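Local coordinates for NADH dehydrogenase, putative (Plasmodium falciparum, PDB 5JWC), which probably transfers electrons from NADH to ubiquinone through bound FAD as a type II NADH dehydrogenase, and is targeted by the quinolone inhibitor RYL-552, at residues 389-393 with 394-398; 381-384 with 385-388; 399-403 with 404-408. All blocks are in the same frame, centred on the assembly; numbering follows the deposited sequence.

In the fold
The three contacts follow one another along the chain between helix 376-380 and the first turns of helix 403-416, all within the helical insertion domain typical of PfNDH2. Contact 2 (381-388) comes first, contact 1 (389-398) follows it, and contact 3 (399-408) brings the chain into the helix. Centre to centre, contacts 1 and 2 are about 12 Å apart, contacts 1 and 3 about 15 Å, and contacts 2 and 3 about 19 Å. Contacts 1 and 2 touch, whereas 2 and 3 stay about 8 Å apart at their nearest atoms. At about 24 to 39 Å between their centres and that of the chain, they shape the peripheral insertion.

Contact 1 of 3, residues 389-393 with 394-398; sequences SKWDY and EKNKK
Asn396 lies over one face of the Trp391 indole, at its six-membered ring, and its side chain can be followed atom by atom. CB comes first, 3.4 Å from Trp391 CZ2. CG stays on the same ring atom at 3.5 Å, its chi1 of -65° placing it beside the backbone N of Asn396. At the tip the amide divides its contacts: OD1 lies beyond the rim, 3.8 Å from Trp391 CH2, while ND2 stands over the ring face and also donates to Asp392 O at 2.8 Å. That bond is nearly straight, 173° at the hydrogen, and the acceptor lies close to the amide plane, so the bond fixes the rotation of the amide. Ring and amide planes are 25° apart, so the amide is tilted over the indole and not stacked flat on it.

The backbone here is a loop that turns over without forming regular helix. Asp392 OD1 faces two successive amides, Glu394 N at 3.3 Å and Lys395 N at 3.4 Å; both bonds are weak, so this is a loose form of an Asx turn. The other carboxylate oxygen, OD2, lies alongside the aliphatic part of Lys395, 3.2 Å from its CG, while the ammonium group stays beyond salt-bridge range. Tyr393 O receives a further weak bond from Asn396 N.

Trp391 CD1 sits over the centre of the Tyr393 ring, 3.5 Å above its plane. Tyr409 of helix 403-416 takes the indole NE1, Leu386 O takes the Tyr393 hydroxyl, and Glu394 reaches Lys373 through a salt bridge.

Contact 2 of 3, residues 381-384 with 385-388; sequences KTFP and QLSI
The amide of Gln385 stands almost upright against the Phe383 ring, the two planes 81° apart, and their side chains cross at a slant. Contact is made chiefly at the base of the phenylalanine: Gln385 OE1 lies 3.4 Å from Phe383 CB, whereas NE2 comes only as near as 4.1 Å to ring atom CD1. What folds the glutamine back over the preceding residues is its first torsion, chi1 62°, which wedges CG between its own backbone N and carbonyl carbon, followed by a bend at chi2. The same oxygen then abuts Pro384 CD at 3.1 Å. Proline has no N-H to offer there, and OE1 is buried without a hydrogen-bond partner in the model. The other end of the amide is well provided for, since NE2 donates to Asp414 OD1 and to Lys349 O.

Beneath these side chains the backbone winds as a short 3-10 turn, recognisable from two successive bonds that each join a carbonyl to the amide three residues on: Leu386 N to Phe383 O at 3.2 Å, and Ser387 N to Pro384 O at 3.0 Å.

Leu386 leans back along this turn, its CD1 meeting Phe383 CB at 4.1 Å in a light apolar contact. Phe383 and Leu386 both pack on Leu351, and Leu386 also touches Leu379 of helix 376-380 and Ile413 of helix 403-416. On one face of the phenylalanine ring lies the Thr382 methyl CG2, 3.5 Å above the plane and offset toward the rim.

Contact 3 of 3, residues 399-403 with 404-408; sequences GEMTP and QQFHD
The Phe406 ring meets Met401 at its edge: methyl CE lies in the ring plane, 3.8 Å from CD1, and the two side chains cross at about a right angle. The phenylalanine packs against Ile358 and Ile359 of helix 355-361. The His407 ring has Asp408 OD1 at its edge, gives ND1 to a hydrogen bond with Thr355, and meets the ring of His352 at about 90°. A third flat group, the Gln405 amide, is approached above its carbonyl plane, 44° out of it, by Thr402 N, which donates to OE1 at 2.9 Å.

The return bond, Gln405 N to Thr402 OG1 at 3.3 Å, completes a capping box with Thr402 as N-cap of helix 403-416. With CG beside its own N (chi1 -69°) and the chain extended beyond, Gln405 carries OE1 back to Thr402 N; separately, its CB packs 3.8 Å from Met401 CB. With the backbone pairing of Met401 to Leu367, this loop-then-helix pattern is reminiscent of a degenerate EF-hand.

The first helical bonds run from Phe406 N to Thr402 O at 2.8 Å and His407 N to Pro403 O at 2.9 Å.

Contact 1 of 3, residues 389-393 with 394-398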
loop_
_atom_site.group_PDB
_atom_site.type_symbol
_atom_site.label_atom_id
_atom_site.label_comp_id
_atom_site.label_asym_id
_atom_site.label_seq_id
_atom_site.Cartn_x
_atom_site.Cartn_y
_atom_site.Cartn_z
ATOM N N SER A 389 -18.147 -27.937 28.934
ATOM C CA SER A 389 -17.518 -26.642 28.702
ATOM C C SER A 389 -18.465 -25.487 29.044
ATOM O O SER A 389 -18.045 -24.339 29.078
ATOM C CB SER A 389 -17.048 -26.514 27.237
ATOM O OG SER A 389 -18.147 -26.484 26.328
ATOM N N LYS A 390 -19.745 -25.785 29.274
ATOM C CA LYS A 390 -20.746 -24.740 29.516
ATOM C C LYS A 390 -21.345 -24.790 30.923
ATOM O O LYS A 390 -21.880 -23.793 31.410
ATOM C CB LYS A 390 -21.892 -24.844 28.495
ATOM C CG LYS A 390 -21.510 -24.526 27.037
ATOM C CD LYS A 390 -21.198 -23.060 26.855
ATOM C CE LYS A 390 -20.759 -22.802 25.409
ATOM N NZ LYS A 390 -20.163 -21.442 25.264
ATOM N N TRP A 391 -21.304 -25.967 31.538
ATOM C CA TRP A 391 -21.876 -26.179 32.863
ATOM C C TRP A 391 -20.873 -26.931 33.719
ATOM O O TRP A 391 -20.378 -27.993 33.330
ATOM C CB TRP A 391 -23.193 -26.962 32.775
ATOM C CG TRP A 391 -23.865 -27.227 34.111
ATOM C CD1 TRP A 391 -23.967 -28.428 34.754
ATOM C CD2 TRP A 391 -24.525 -26.274 34.950
ATOM N NE1 TRP A 391 -24.662 -28.282 35.929
ATOM C CE2 TRP A 391 -25.007 -26.959 36.073
ATOM C CE3 TRP A 391 -24.767 -24.897 34.844
ATOM C CZ2 TRP A 391 -25.707 -26.328 37.095
ATOM C CZ3 TRP A 391 -25.455 -24.268 35.859
ATOM C CH2 TRP A 391 -25.924 -24.990 36.973
ATOM N N ASP A 392 -20.562 -26.371 34.880
ATOM C CA ASP A 392 -19.640 -27.027 35.802
ATOM C C ASP A 392 -20.411 -28.030 36.663
ATOM O O ASP A 392 -21.011 -27.650 37.670
ATOM C CB ASP A 392 -18.944 -25.995 36.685
ATOM C CG ASP A 392 -17.721 -26.551 37.395
ATOM O OD1 ASP A 392 -17.573 -27.792 37.490
ATOM O OD2 ASP A 392 -16.893 -25.733 37.852
ATOM N N TYR A 393 -20.380 -29.301 36.274
ATOM C CA TYR A 393 -21.103 -30.342 37.007
ATOM C C TYR A 393 -20.546 -30.586 38.414
ATOM O O TYR A 393 -21.309 -30.862 39.337
ATOM C CB TYR A 393 -21.098 -31.651 36.219
ATOM C CG TYR A 393 -22.007 -31.634 35.010
ATOM C CD1 TYR A 393 -23.311 -32.107 35.093
ATOM C CD2 TYR A 393 -21.566 -31.123 33.793
ATOM C CE1 TYR A 393 -24.147 -32.097 33.994
ATOM C CE2 TYR A 393 -22.394 -31.100 32.683
ATOM C CZ TYR A 393 -23.684 -31.592 32.789
ATOM O OH TYR A 393 -24.520 -31.575 31.705
ATOM N N GLU A 394 -19.230 -30.479 38.585
ATOM C CA GLU A 394 -18.624 -30.722 39.902
ATOM C C GLU A 394 -18.950 -29.624 40.911
ATOM O O GLU A 394 -19.162 -29.909 42.085
ATOM C CB GLU A 394 -17.108 -30.918 39.796
ATOM C CG GLU A 394 -16.675 -32.256 39.172
ATOM C CD GLU A 394 -17.086 -32.423 37.715
ATOM O OE1 GLU A 394 -16.570 -31.669 36.853
ATOM O OE2 GLU A 394 -17.923 -33.314 37.429
ATOM N N LYS A 395 -19.014 -28.374 40.472
ATOM C CA LYS A 395 -19.331 -27.292 41.400
ATOM C C LYS A 395 -20.835 -27.092 41.597
ATOM O O LYS A 395 -21.252 -26.252 42.389
ATOM C CB LYS A 395 -18.682 -25.989 40.935
ATOM C CG LYS A 395 -17.162 -26.054 40.992
ATOM C CD LYS A 395 -16.522 -24.688 40.836
ATOM C CE LYS A 395 -15.007 -24.801 40.814
ATOM N NZ LYS A 395 -14.376 -23.454 40.824
ATOM N N ASN A 396 -21.649 -27.855 40.872
ATOM C CA ASN A 396 -23.099 -27.762 41.008
ATOM C C ASN A 396 -23.700 -29.144 41.219
ATOM O O ASN A 396 -24.771 -29.456 40.680
ATOM C CB ASN A 396 -23.739 -27.110 39.774
ATOM C CG ASN A 396 -23.326 -25.668 39.582
ATOM O OD1 ASN A 396 -23.909 -24.753 40.170
ATOM N ND2 ASN A 396 -22.326 -25.451 38.736
ATOM N N LYS A 397 -23.002 -29.962 42.002
ATOM C CA LYS A 397 -23.458 -31.311 42.316
ATOM C C LYS A 397 -24.806 -31.223 43.026
ATOM O O LYS A 397 -25.054 -30.305 43.809
ATOM C CB LYS A 397 -22.432 -32.037 43.188
ATOM C CG LYS A 397 -21.172 -32.428 42.452
ATOM C CD LYS A 397 -20.085 -32.904 43.421
ATOM C CE LYS A 397 -19.183 -33.965 42.793
ATOM N NZ LYS A 397 -17.729 -33.672 43.038
ATOM N N LYS A 398 -25.679 -32.179 42.744
ATOM C CA LYS A 398 -27.031 -32.139 43.265
ATOM C C LYS A 398 -27.478 -33.554 43.607
ATOM O O LYS A 398 -27.348 -34.462 42.787
ATOM C CB LYS A 398 -27.967 -31.503 42.234
ATOM C CG LYS A 398 -29.134 -30.745 42.805
ATOM C CD LYS A 398 -28.736 -29.346 43.238
ATOM C CE LYS A 398 -29.973 -28.576 43.690
ATOM N NZ LYS A 398 -29.646 -27.374 44.510
#

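Contact 2 of 3, residues 381-384 with 385-388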
loop_
_atom_site.group_PDB
_atom_site.type_symbol
_atom_site.label_atom_id
_atom_site.label_comp_id
_atom_site.label_asym_id
_atom_site.label_seq_id
_atom_site.Cartn_x
_atom_site.Cartn_y
_atom_site.Cartn_z
ATOM N N LYS A 381 -26.003 -33.060 22.127
ATOM C CA LYS A 381 -26.308 -32.938 20.699
ATOM C C LYS A 381 -27.558 -32.089 20.482
ATOM O O LYS A 381 -27.719 -31.469 19.434
ATOM C CB LYS A 381 -26.446 -34.325 20.044
ATOM C CG LYS A 381 -25.094 -35.055 19.938
ATOM C CD LYS A 381 -25.231 -36.511 19.489
ATOM C CE LYS A 381 -25.935 -37.372 20.524
ATOM N NZ LYS A 381 -25.860 -38.834 20.226
ATOM N N THR A 382 -28.421 -32.030 21.491
ATOM C CA THR A 382 -29.607 -31.187 21.450
ATOM C C THR A 382 -29.446 -29.896 22.247
ATOM O O THR A 382 -29.900 -28.831 21.824
ATOM C CB THR A 382 -30.848 -31.938 22.001
ATOM O OG1 THR A 382 -31.115 -33.094 21.197
ATOM C CG2 THR A 382 -32.048 -31.040 21.996
ATOM N N PHE A 383 -28.819 -29.987 23.416
ATOM C CA PHE A 383 -28.735 -28.833 24.310
ATOM C C PHE A 383 -27.267 -28.469 24.573
ATOM O O PHE A 383 -26.611 -29.121 25.378
ATOM C CB PHE A 383 -29.431 -29.124 25.649
ATOM C CG PHE A 383 -30.871 -29.561 25.533
ATOM C CD1 PHE A 383 -31.895 -28.626 25.462
ATOM C CD2 PHE A 383 -31.200 -30.910 25.553
ATOM C CE1 PHE A 383 -33.223 -29.035 25.388
ATOM C CE2 PHE A 383 -32.528 -31.327 25.471
ATOM C CZ PHE A 383 -33.535 -30.387 25.385
ATOM N N PRO A 384 -26.743 -27.433 23.892
ATOM C CA PRO A 384 -25.310 -27.147 24.092
ATOM C C PRO A 384 -24.992 -26.697 25.525
ATOM O O PRO A 384 -23.855 -26.834 25.978
ATOM C CB PRO A 384 -25.028 -26.019 23.086
ATOM C CG PRO A 384 -26.346 -25.346 22.896
ATOM C CD PRO A 384 -27.379 -26.469 22.975
ATOM N N GLN A 385 -25.988 -26.171 26.233
ATOM C CA GLN A 385 -25.763 -25.680 27.585
ATOM C C GLN A 385 -25.450 -26.814 28.593
ATOM O O GLN A 385 -25.008 -26.546 29.700
ATOM C CB GLN A 385 -26.954 -24.825 28.057
ATOM C CG GLN A 385 -28.293 -25.527 28.148
ATOM C CD GLN A 385 -29.071 -25.490 26.845
ATOM O OE1 GLN A 385 -28.548 -25.841 25.786
ATOM N NE2 GLN A 385 -30.333 -25.083 26.921
ATOM N N LEU A 386 -25.636 -28.069 28.195
ATOM C CA LEU A 386 -25.273 -29.212 29.038
ATOM C C LEU A 386 -23.833 -29.622 28.879
ATOM O O LEU A 386 -23.359 -30.533 29.572
ATOM C CB LEU A 386 -26.157 -30.434 28.724
ATOM C CG LEU A 386 -27.596 -30.371 29.205
ATOM C CD1 LEU A 386 -28.365 -31.607 28.740
ATOM C CD2 LEU A 386 -27.613 -30.281 30.715
ATOM N N SER A 387 -23.147 -28.992 27.931
ATOM C CA SER A 387 -21.749 -29.299 27.686
ATOM C C SER A 387 -20.920 -29.079 28.947
ATOM O O SER A 387 -21.166 -28.135 29.711
ATOM C CB SER A 387 -21.204 -28.430 26.547
ATOM O OG SER A 387 -19.816 -28.639 26.365
ATOM N N ILE A 388 -19.933 -29.940 29.165
ATOM C CA ILE A 388 -19.043 -29.757 30.306
ATOM C C ILE A 388 -18.227 -28.466 30.157
ATOM O O ILE A 388 -17.700 -27.952 31.134
ATOM C CB ILE A 388 -18.089 -30.956 30.484
ATOM C CG1 ILE A 388 -17.281 -31.197 29.209
ATOM C CG2 ILE A 388 -18.864 -32.220 30.842
ATOM C CD1 ILE A 388 -16.157 -32.212 29.399
#

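Contact 3 of 3, residues 399-403 with 404-408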
loop_
_atom_site.group_PDB
_atom_site.type_symbol
_atom_site.label_atom_id
_atom_site.label_comp_id
_atom_site.label_asym_id
_atom_site.label_seq_id
_atom_site.Cartn_x
_atom_site.Cartn_y
_atom_site.Cartn_z
ATOM N N GLY A 399 -28.003 -33.746 44.814
ATOM C CA GLY A 399 -28.499 -35.053 45.215
ATOM C C GLY A 399 -29.801 -35.373 44.508
ATOM O O GLY A 399 -30.143 -34.756 43.490
ATOM N N GLU A 400 -30.546 -36.329 45.051
ATOM C CA GLU A 400 -31.796 -36.739 44.435
ATOM C C GLU A 400 -32.808 -35.599 44.483
ATOM O O GLU A 400 -32.998 -34.968 45.512
ATOM C CB GLU A 400 -32.350 -37.986 45.126
ATOM C CG GLU A 400 -33.633 -38.518 44.512
ATOM C CD GLU A 400 -34.116 -39.807 45.174
ATOM O OE1 GLU A 400 -33.367 -40.379 46.000
ATOM O OE2 GLU A 400 -35.248 -40.243 44.864
ATOM N N MET A 401 -33.453 -35.331 43.356
ATOM C CA MET A 401 -34.373 -34.212 43.255
ATOM C C MET A 401 -35.777 -34.697 42.935
ATOM O O MET A 401 -35.941 -35.720 42.270
ATOM C CB MET A 401 -33.921 -33.239 42.164
ATOM C CG MET A 401 -32.796 -32.301 42.538
ATOM S SD MET A 401 -32.097 -31.547 41.044
ATOM C CE MET A 401 -31.067 -32.895 40.462
ATOM N N THR A 402 -36.785 -33.961 43.392
ATOM C CA THR A 402 -38.145 -34.157 42.905
ATOM C C THR A 402 -38.209 -33.614 41.477
ATOM O O THR A 402 -37.329 -32.854 41.072
ATOM C CB THR A 402 -39.187 -33.445 43.769
ATOM O OG1 THR A 402 -39.019 -32.033 43.633
ATOM C CG2 THR A 402 -39.041 -33.847 45.234
ATOM N N PRO A 403 -39.222 -34.033 40.697
ATOM C CA PRO A 403 -39.364 -33.474 39.349
ATOM C C PRO A 403 -39.352 -31.942 39.298
ATOM O O PRO A 403 -38.648 -31.389 38.445
ATOM C CB PRO A 403 -40.714 -34.036 38.892
ATOM C CG PRO A 403 -40.747 -35.396 39.514
ATOM C CD PRO A 403 -40.073 -35.226 40.885
ATOM N N GLN A 404 -40.079 -31.271 40.186
ATOM C CA GLN A 404 -40.071 -29.809 40.216
ATOM C C GLN A 404 -38.667 -29.233 40.502
ATOM O O GLN A 404 -38.267 -28.215 39.928
ATOM C CB GLN A 404 -41.057 -29.294 41.264
ATOM C CG GLN A 404 -41.125 -27.782 41.349
ATOM C CD GLN A 404 -41.633 -27.150 40.065
ATOM O OE1 GLN A 404 -42.692 -27.527 39.555
ATOM N NE2 GLN A 404 -40.873 -26.192 39.527
ATOM N N GLN A 405 -37.933 -29.888 41.395
ATOM C CA GLN A 405 -36.587 -29.456 41.745
ATOM C C GLN A 405 -35.661 -29.650 40.548
ATOM O O GLN A 405 -34.773 -28.839 40.299
ATOM C CB GLN A 405 -36.063 -30.233 42.957
ATOM C CG GLN A 405 -36.777 -29.895 44.267
ATOM C CD GLN A 405 -36.369 -30.813 45.407
ATOM O OE1 GLN A 405 -35.757 -31.872 45.199
ATOM N NE2 GLN A 405 -36.692 -30.403 46.622
ATOM N N PHE A 406 -35.877 -30.745 39.824
ATOM C CA PHE A 406 -35.104 -31.044 38.630
ATOM C C PHE A 406 -35.358 -29.981 37.567
ATOM O O PHE A 406 -34.430 -29.478 36.934
ATOM C CB PHE A 406 -35.450 -32.431 38.096
ATOM C CG PHE A 406 -34.528 -32.901 37.018
ATOM C CD1 PHE A 406 -33.189 -33.132 37.291
ATOM C CD2 PHE A 406 -34.990 -33.093 35.726
ATOM C CE1 PHE A 406 -32.327 -33.556 36.302
ATOM C CE2 PHE A 406 -34.131 -33.523 34.732
ATOM C CZ PHE A 406 -32.801 -33.755 35.017
ATOM N N HIS A 407 -36.632 -29.641 37.400
ATOM C CA HIS A 407 -37.051 -28.560 36.528
ATOM C C HIS A 407 -36.285 -27.276 36.868
ATOM O O HIS A 407 -35.731 -26.614 35.987
ATOM C CB HIS A 407 -38.561 -28.356 36.658
ATOM C CG HIS A 407 -39.072 -27.116 35.993
ATOM N ND1 HIS A 407 -39.527 -27.105 34.691
ATOM C CD2 HIS A 407 -39.188 -25.845 36.445
ATOM C CE1 HIS A 407 -39.920 -25.884 34.374
ATOM N NE2 HIS A 407 -39.723 -25.098 35.419
ATOM N N ASP A 408 -36.246 -26.931 38.152
ATOM C CA ASP A 408 -35.547 -25.723 38.583
ATOM C C ASP A 408 -34.042 -25.796 38.309
ATOM O O ASP A 408 -33.417 -24.791 37.983
ATOM C CB ASP A 408 -35.786 -25.464 40.071
ATOM C CG ASP A 408 -37.222 -25.082 40.374
ATOM O OD1 ASP A 408 -37.978 -24.753 39.432
ATOM O OD2 ASP A 408 -37.583 -25.088 41.565
#